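Local coordinates for protein metazoan TIR-STING fusion (Crassostrea gigas, PDB 6WT6) that joins a TIR domain and a STING ligand-binding domain in a single chain, two modules whose families are known from innate immune signalling, at residues C61-E64 and R65-P69; P69-T73 and S74-V78; P93-Q97 and S98-K102. All coordinates share one frame; numbering follows the deposited sequence.

Interaction 1. Residues C61-E64 and R65-P69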
loop_
_atom_site.group_PDB
_atom_site.type_symbol
_atom_site.label_atom_id
_atom_site.label_comp_id
_atom_site.label_asym_id
_atom_site.label_seq_id
_atom_site.Cartn_x
_atom_site.Cartn_y
_atom_site.Cartn_z
ATOM N N CYS A 61 10.532 -22.587 -15.722
ATOM C CA CYS A 61 10.880 -22.954 -14.355
ATOM C C CYS A 61 9.798 -23.885 -13.825
ATOM O O CYS A 61 8.621 -23.510 -13.779
ATOM C CB CYS A 61 11.014 -21.716 -13.467
ATOM S SG CYS A 61 11.328 -22.063 -11.716
ATOM N N PHE A 62 10.198 -25.093 -13.430
ATOM C CA PHE A 62 9.273 -26.134 -12.996
ATOM C C PHE A 62 9.692 -26.616 -11.614
ATOM O O PHE A 62 10.826 -27.073 -11.435
ATOM C CB PHE A 62 9.257 -27.293 -13.997
ATOM C CG PHE A 62 8.088 -28.222 -13.837
ATOM C CD1 PHE A 62 6.817 -27.821 -14.209
ATOM C CD2 PHE A 62 8.262 -29.501 -13.335
ATOM C CE1 PHE A 62 5.739 -28.673 -14.071
ATOM C CE2 PHE A 62 7.185 -30.359 -13.196
ATOM C CZ PHE A 62 5.922 -29.944 -13.566
ATOM N N ALA A 63 8.774 -26.526 -10.647
ATOM C CA ALA A 63 9.110 -26.768 -9.245
ATOM C C ALA A 63 9.754 -28.136 -9.042
ATOM O O ALA A 63 10.855 -28.242 -8.490
ATOM C CB ALA A 63 7.855 -26.629 -8.379
ATOM N N GLU A 64 9.073 -29.197 -9.491
ATOM C CA GLU A 64 9.577 -30.558 -9.312
ATOM C C GLU A 64 11.002 -30.708 -9.830
ATOM O O GLU A 64 11.850 -31.328 -9.177
ATOM C CB GLU A 64 8.656 -31.551 -10.024
ATOM C CG GLU A 64 9.208 -32.963 -10.127
ATOM C CD GLU A 64 8.520 -33.780 -11.210
ATOM O OE1 GLU A 64 8.746 -33.497 -12.408
ATOM O OE2 GLU A 64 7.752 -34.703 -10.864
ATOM N N ARG A 65 11.284 -30.144 -11.005
ATOM C CA ARG A 65 12.593 -30.324 -11.623
ATOM C C ARG A 65 13.626 -29.358 -11.059
ATOM O O ARG A 65 14.753 -29.761 -10.749
ATOM C CB ARG A 65 12.479 -30.140 -13.136
ATOM C CG ARG A 65 13.796 -29.856 -13.825
ATOM C CD ARG A 65 13.585 -29.514 -15.289
ATOM N NE ARG A 65 12.981 -28.195 -15.446
ATOM C CZ ARG A 65 12.504 -27.727 -16.594
ATOM N NH1 ARG A 65 12.556 -28.477 -17.685
ATOM N NH2 ARG A 65 11.971 -26.515 -16.648
ATOM N N ASP A 66 13.252 -28.088 -10.908
ATOM C CA ASP A 66 14.193 -27.015 -10.615
ATOM C C ASP A 66 14.342 -26.710 -9.127
ATOM O O ASP A 66 15.413 -26.252 -8.712
ATOM C CB ASP A 66 13.772 -25.737 -11.362
ATOM C CG ASP A 66 13.686 -25.939 -12.877
ATOM O OD1 ASP A 66 14.649 -26.467 -13.471
ATOM O OD2 ASP A 66 12.653 -25.571 -13.475
ATOM N N PHE A 67 13.318 -26.941 -8.306
ATOM C CA PHE A 67 13.412 -26.658 -6.876
ATOM C C PHE A 67 14.002 -27.866 -6.157
ATOM O O PHE A 67 13.449 -28.971 -6.227
ATOM C CB PHE A 67 12.048 -26.291 -6.286
ATOM C CG PHE A 67 11.505 -24.975 -6.776
ATOM C CD1 PHE A 67 12.308 -24.104 -7.497
ATOM C CD2 PHE A 67 10.194 -24.608 -6.514
ATOM C CE1 PHE A 67 11.814 -22.897 -7.955
ATOM C CE2 PHE A 67 9.694 -23.398 -6.968
ATOM C CZ PHE A 67 10.507 -22.542 -7.690
ATOM N N LEU A 68 15.127 -27.653 -5.466
ATOM C CA LEU A 68 15.764 -28.715 -4.708
ATOM C C LEU A 68 14.814 -29.218 -3.622
ATOM O O LEU A 68 13.911 -28.494 -3.197
ATOM C CB LEU A 68 17.073 -28.213 -4.098
ATOM C CG LEU A 68 18.084 -27.618 -5.088
ATOM C CD1 LEU A 68 17.978 -26.096 -5.132
ATOM C CD2 LEU A 68 19.507 -28.057 -4.772
ATOM N N PRO A 69 14.991 -30.465 -3.166
ATOM C CA PRO A 69 13.987 -31.056 -2.258
ATOM C C PRO A 69 13.731 -30.249 -0.994
ATOM O O PRO A 69 12.587 -30.202 -0.525
ATOM C CB PRO A 69 14.573 -32.442 -1.941
ATOM C CG PRO A 69 16.019 -32.378 -2.353
ATOM C CD PRO A 69 16.057 -31.425 -3.504
#
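F67 lays one face of its ring against the backbone of A63: A63 CA stands 4.1 Å from the centroid of the F67 ring, 29° off the normal, as a CH-pi contact, and the methyl A63 CB meets F67 CD2 at 3.6 Å. A residue as small as alanine allows so close a seat. C61 SG approaches the same ring obliquely, 3.9 Å from F67 CE1, in a sulfur-aromatic contact. A backbone bond from F67 N to A63 O (2.8 Å) fixes the main chain from which the ring projects. Here edge strand 60-62 of the parallel TIR sheet runs into the short helix 63-66, with F62 at the N-cap position. D66 suits the junction because its short carboxylate folds back, CG beside its own backbone N (chi1 -58°), and OD2 accepts F62 N through its anti lone pair at 2.5 Å, almost straight at 178°. D66 N returns a 2.7 Å bond to F62 O, so F62 is gripped through both its amide and its carbonyl. The ring of F62 leads away, to stack with Y37. R65 brings its guanidinium edge to D66, whose OD2 lies in that plane; R65 NE forms a salt bridge with D66 OD1 at 3.1 Å, although the individual hydrogen bonds are weak. R65 NH1 has a second acid, E54, while R65 NH2 passes F62 CB at 3.9 Å.

Interaction 2. Residues P69-T73 and S74-V78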
loop_
_atom_site.group_PDB
_atom_site.type_symbol
_atom_site.label_atom_id
_atom_site.label_comp_id
_atom_site.label_asym_id
_atom_site.label_seq_id
_atom_site.Cartn_x
_atom_site.Cartn_y
_atom_site.Cartn_z
ATOM N N PRO A 69 14.991 -30.465 -3.166
ATOM C CA PRO A 69 13.987 -31.056 -2.258
ATOM C C PRO A 69 13.731 -30.249 -0.994
ATOM O O PRO A 69 12.587 -30.202 -0.525
ATOM C CB PRO A 69 14.573 -32.442 -1.941
ATOM C CG PRO A 69 16.019 -32.378 -2.353
ATOM C CD PRO A 69 16.057 -31.425 -3.504
ATOM N N GLY A 70 14.749 -29.604 -0.435
ATOM C CA GLY A 70 14.591 -28.868 0.801
ATOM C C GLY A 70 14.389 -27.375 0.674
ATOM O O GLY A 70 14.389 -26.681 1.697
ATOM N N GLU A 71 14.198 -26.853 -0.539
ATOM C CA GLU A 71 14.144 -25.413 -0.770
ATOM C C GLU A 71 12.874 -24.993 -1.502
ATOM O O GLU A 71 12.873 -24.001 -2.235
ATOM C CB GLU A 71 15.378 -24.949 -1.541
ATOM C CG GLU A 71 16.670 -25.100 -0.762
ATOM C CD GLU A 71 16.682 -24.262 0.504
ATOM O OE1 GLU A 71 16.155 -23.129 0.473
ATOM O OE2 GLU A 71 17.210 -24.739 1.532
ATOM N N CYS A 72 11.780 -25.725 -1.313
ATOM C CA CYS A 72 10.502 -25.352 -1.922
ATOM C C CYS A 72 9.707 -24.417 -1.014
ATOM O O CYS A 72 8.543 -24.656 -0.693
ATOM C CB CYS A 72 9.699 -26.601 -2.266
ATOM S SG CYS A 72 8.360 -26.294 -3.452
ATOM N N THR A 73 10.343 -23.330 -0.598
ATOM C CA THR A 73 9.702 -22.339 0.249
ATOM C C THR A 73 9.098 -21.221 -0.604
ATOM O O THR A 73 9.333 -21.126 -1.811
ATOM C CB THR A 73 10.699 -21.784 1.272
ATOM O OG1 THR A 73 11.763 -21.103 0.598
ATOM C CG2 THR A 73 11.295 -22.918 2.095
ATOM N N SER A 74 8.306 -20.364 0.049
ATOM C CA SER A 74 7.581 -19.322 -0.675
ATOM C C SER A 74 8.519 -18.296 -1.296
ATOM O O SER A 74 8.195 -17.724 -2.345
ATOM C CB SER A 74 6.589 -18.623 0.254
ATOM O OG SER A 74 7.272 -17.967 1.313
ATOM N N ASP A 75 9.674 -18.050 -0.669
ATOM C CA ASP A 75 10.599 -17.044 -1.183
ATOM C C ASP A 75 11.347 -17.536 -2.415
ATOM O O ASP A 75 11.660 -16.750 -3.317
ATOM C CB ASP A 75 11.590 -16.646 -0.095
ATOM C CG ASP A 75 12.386 -17.825 0.436
ATOM O OD1 ASP A 75 11.737 -18.831 0.784
ATOM O OD2 ASP A 75 13.633 -17.740 0.510
ATOM N N VAL A 76 11.690 -18.823 -2.445
ATOM C CA VAL A 76 12.261 -19.408 -3.656
ATOM C C VAL A 76 11.246 -19.352 -4.790
ATOM O O VAL A 76 11.598 -19.116 -5.955
ATOM C CB VAL A 76 12.737 -20.849 -3.384
ATOM C CG1 VAL A 76 13.169 -21.534 -4.669
ATOM C CG2 VAL A 76 13.872 -20.846 -2.371
ATOM N N VAL A 77 9.966 -19.544 -4.463
ATOM C CA VAL A 77 8.912 -19.409 -5.464
ATOM C C VAL A 77 8.870 -17.984 -6.000
ATOM O O VAL A 77 8.865 -17.757 -7.216
ATOM C CB VAL A 77 7.555 -19.835 -4.874
ATOM C CG1 VAL A 77 6.415 -19.441 -5.801
ATOM C CG2 VAL A 77 7.539 -21.336 -4.619
ATOM N N VAL A 78 8.856 -17.003 -5.098
ATOM C CA VAL A 78 8.787 -15.611 -5.526
ATOM C C VAL A 78 10.066 -15.205 -6.250
ATOM O O VAL A 78 10.023 -14.414 -7.203
ATOM C CB VAL A 78 8.477 -14.706 -4.319
ATOM C CG1 VAL A 78 8.643 -13.242 -4.680
ATOM C CG2 VAL A 78 7.058 -14.971 -3.847
#
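T73 and V77 are joined by the backbone hydrogen bond of this contact, V77 N to T73 O at 3.2 Å with an N-H...O angle of 156°. It forms the first turn of helix 74-82, for which T73 holds the N-cap position, though its side chain makes no capping bond. Just before it, C72 is the centre of an inverse gamma turn, closed by a weak bond from T73 N to E71 O.

The van der Waals contacts set valine methyls against backbone carbonyl oxygens. V76, with CG1 anti to its backbone N (chi1 173°), spreads both methyls round the carbonyl oxygen of E71, CG2 at 3.3 Å from E71 O and CG1 at 3.5 Å from it. V77 CG2 lies 3.3 Å from T73 O, beside the bond its own amide makes. Beta-branched side chains fit here, packing short, stiff branches against the carbonyl oxygens of E71 and T73, while both valines also touch F67.

Packing with the second subunit adds a further layer: S74 touches M307 of that chain and D75 its F331.

Among the charged groups, E71 OE1 and D75 OD2, alike in charge, would disfavour each other somewhat at 6.0 Å. The amino end of the helix may ease the charge of D75.

Interaction 3. Residues P93-Q97 and S98-K102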
loop_
_atom_site.group_PDB
_atom_site.type_symbol
_atom_site.label_atom_id
_atom_site.label_comp_id
_atom_site.label_asym_id
_atom_site.label_seq_id
_atom_site.Cartn_x
_atom_site.Cartn_y
_atom_site.Cartn_z
ATOM N N PRO A 93 -10.434 -27.873 -11.029
ATOM C CA PRO A 93 -11.339 -27.954 -9.872
ATOM C C PRO A 93 -10.620 -28.290 -8.578
ATOM O O PRO A 93 -10.984 -27.768 -7.519
ATOM C CB PRO A 93 -12.333 -29.052 -10.281
ATOM C CG PRO A 93 -11.674 -29.781 -11.409
ATOM C CD PRO A 93 -10.906 -28.727 -12.133
ATOM N N ALA A 94 -9.599 -29.146 -8.637
ATOM C CA ALA A 94 -8.849 -29.499 -7.437
ATOM C C ALA A 94 -7.888 -28.396 -7.017
ATOM O O ALA A 94 -7.558 -28.287 -5.829
ATOM C CB ALA A 94 -8.085 -30.805 -7.656
ATOM N N SER A 95 -7.430 -27.573 -7.966
ATOM C CA SER A 95 -6.504 -26.496 -7.626
ATOM C C SER A 95 -7.140 -25.482 -6.687
ATOM O O SER A 95 -6.436 -24.837 -5.900
ATOM C CB SER A 95 -6.011 -25.796 -8.894
ATOM O OG SER A 95 -5.083 -26.598 -9.604
ATOM N N LEU A 96 -8.462 -25.327 -6.747
ATOM C CA LEU A 96 -9.132 -24.362 -5.885
ATOM C C LEU A 96 -9.301 -24.884 -4.461
ATOM O O LEU A 96 -9.389 -24.086 -3.521
ATOM C CB LEU A 96 -10.490 -23.985 -6.481
ATOM C CG LEU A 96 -10.478 -23.566 -7.954
ATOM C CD1 LEU A 96 -11.836 -23.028 -8.386
ATOM C CD2 LEU A 96 -9.387 -22.541 -8.221
ATOM N N GLN A 97 -9.339 -26.203 -4.279
ATOM C CA GLN A 97 -9.550 -26.793 -2.963
ATOM C C GLN A 97 -8.266 -26.926 -2.157
ATOM O O GLN A 97 -8.334 -27.186 -0.950
ATOM C CB GLN A 97 -10.182 -28.180 -3.106
ATOM C CG GLN A 97 -11.125 -28.318 -4.285
ATOM C CD GLN A 97 -12.449 -27.630 -4.049
ATOM O OE1 GLN A 97 -12.803 -26.679 -4.745
ATOM N NE2 GLN A 97 -13.196 -28.111 -3.060
ATOM N N SER A 98 -7.112 -26.745 -2.788
ATOM C CA SER A 98 -5.850 -27.214 -2.236
ATOM C C SER A 98 -5.156 -26.211 -1.328
ATOM O O SER A 98 -4.051 -26.511 -0.863
ATOM C CB SER A 98 -4.901 -27.582 -3.374
ATOM O OG SER A 98 -4.788 -26.518 -4.302
ATOM N N GLU A 99 -5.755 -25.040 -1.087
ATOM C CA GLU A 99 -5.130 -23.920 -0.382
ATOM C C GLU A 99 -4.022 -23.298 -1.226
ATOM O O GLU A 99 -3.609 -22.159 -0.977
ATOM C CB GLU A 99 -4.583 -24.341 0.984
ATOM C CG GLU A 99 -5.630 -24.864 1.949
ATOM C CD GLU A 99 -5.009 -25.515 3.172
ATOM O OE1 GLU A 99 -5.493 -26.591 3.587
ATOM O OE2 GLU A 99 -4.026 -24.957 3.710
ATOM N N TRP A 100 -3.527 -24.041 -2.219
ATOM C CA TRP A 100 -2.659 -23.449 -3.230
ATOM C C TRP A 100 -3.356 -22.287 -3.924
ATOM O O TRP A 100 -2.711 -21.299 -4.293
ATOM C CB TRP A 100 -2.237 -24.513 -4.245
ATOM C CG TRP A 100 -1.537 -23.966 -5.457
ATOM C CD1 TRP A 100 -0.190 -23.801 -5.625
ATOM C CD2 TRP A 100 -2.149 -23.524 -6.676
ATOM N NE1 TRP A 100 0.071 -23.279 -6.871
ATOM C CE2 TRP A 100 -1.115 -23.099 -7.534
ATOM C CE3 TRP A 100 -3.472 -23.442 -7.121
ATOM C CZ2 TRP A 100 -1.362 -22.605 -8.813
ATOM C CZ3 TRP A 100 -3.716 -22.943 -8.388
ATOM C CH2 TRP A 100 -2.666 -22.537 -9.221
ATOM N N SER A 101 -4.676 -22.390 -4.112
ATOM C CA SER A 101 -5.457 -21.281 -4.647
ATOM C C SER A 101 -5.512 -20.097 -3.688
ATOM O O SER A 101 -5.757 -18.967 -4.129
ATOM C CB SER A 101 -6.870 -21.752 -4.977
ATOM O OG SER A 101 -7.529 -22.226 -3.812
ATOM N N LYS A 102 -5.294 -20.328 -2.395
ATOM C CA LYS A 102 -5.321 -19.280 -1.383
ATOM C C LYS A 102 -3.932 -18.822 -0.962
ATOM O O LYS A 102 -3.817 -17.977 -0.069
ATOM C CB LYS A 102 -6.090 -19.763 -0.144
ATOM C CG LYS A 102 -7.554 -20.106 -0.392
ATOM C CD LYS A 102 -8.420 -18.857 -0.493
ATOM C CE LYS A 102 -9.889 -19.222 -0.670
ATOM N NZ LYS A 102 -10.789 -18.042 -0.530
#
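The W100 indole meets S95 O at its edge: the oxygen lies in the ring plane, 3.5 Å from W100 CE3. S95 CB comes to the same benzo rim from out of the plane, 3.7 Å from W100 CZ3. The pyrrole end of the indole, through NE1, makes a weak hydrogen bond with S36 OG, and the side chain also packs on C38. A broad, mostly apolar ring that still carries one N-H suits this buried place.

S95 itself is held by polar bonds to the preceding chain, its OG to V90 O and its N to S92 OG, which fixes the residue against which the indole rests.

Two serine hydroxyls then come back to carbonyls of helix 93-97. S98 OG donates to S95 O at 2.8 Å, approaching from above the carbonyl plane, 48° out of it. S101 OG donates to L96 O at 2.6 Å, again from above the plane, by 42°. In S101 the hydroxyl stands between the backbone N and the carbonyl carbon (chi1 61°), while its CB points toward the helix and comes within 3.2 Å of S95 O. Serine fits both positions, since a short hydroxyl can reach back to a carbonyl at the end of the helix. S95 O is therefore met by the S98 hydroxyl, the S101 CB and the indole edge together.

E99 leaves helical geometry with positive phi, and K102 N bonds to E99 O at 2.9 Å as the chain turns again. This is the carboxyl end of a short, weakly bonded helix that follows strand 84-91 of the parallel TIR sheet and leads to helix 104-108.

Interactions 1 and 2 follow each other in the chain, share P69 and touch, their centres 9 Å apart. The ring of F67 joins them: F67 CE2 lies 3.8 Å from V77 CG2, F67 CE1 3.8 Å from V76 CG1, and F67 CD2 3.9 Å from C72 SG. One aromatic thus packs against the strand-helix junction before it and against the start of helix 74-82. Interaction 3 stands apart, its nearest atoms about 7 Å from interaction 2 and about 9 Å from interaction 1, with centres 18 and 20 Å away. All three belong to the TIR part of the fusion; interactions 2 and 3 also touch the second subunit, the latter through K102 on R300 of that chain.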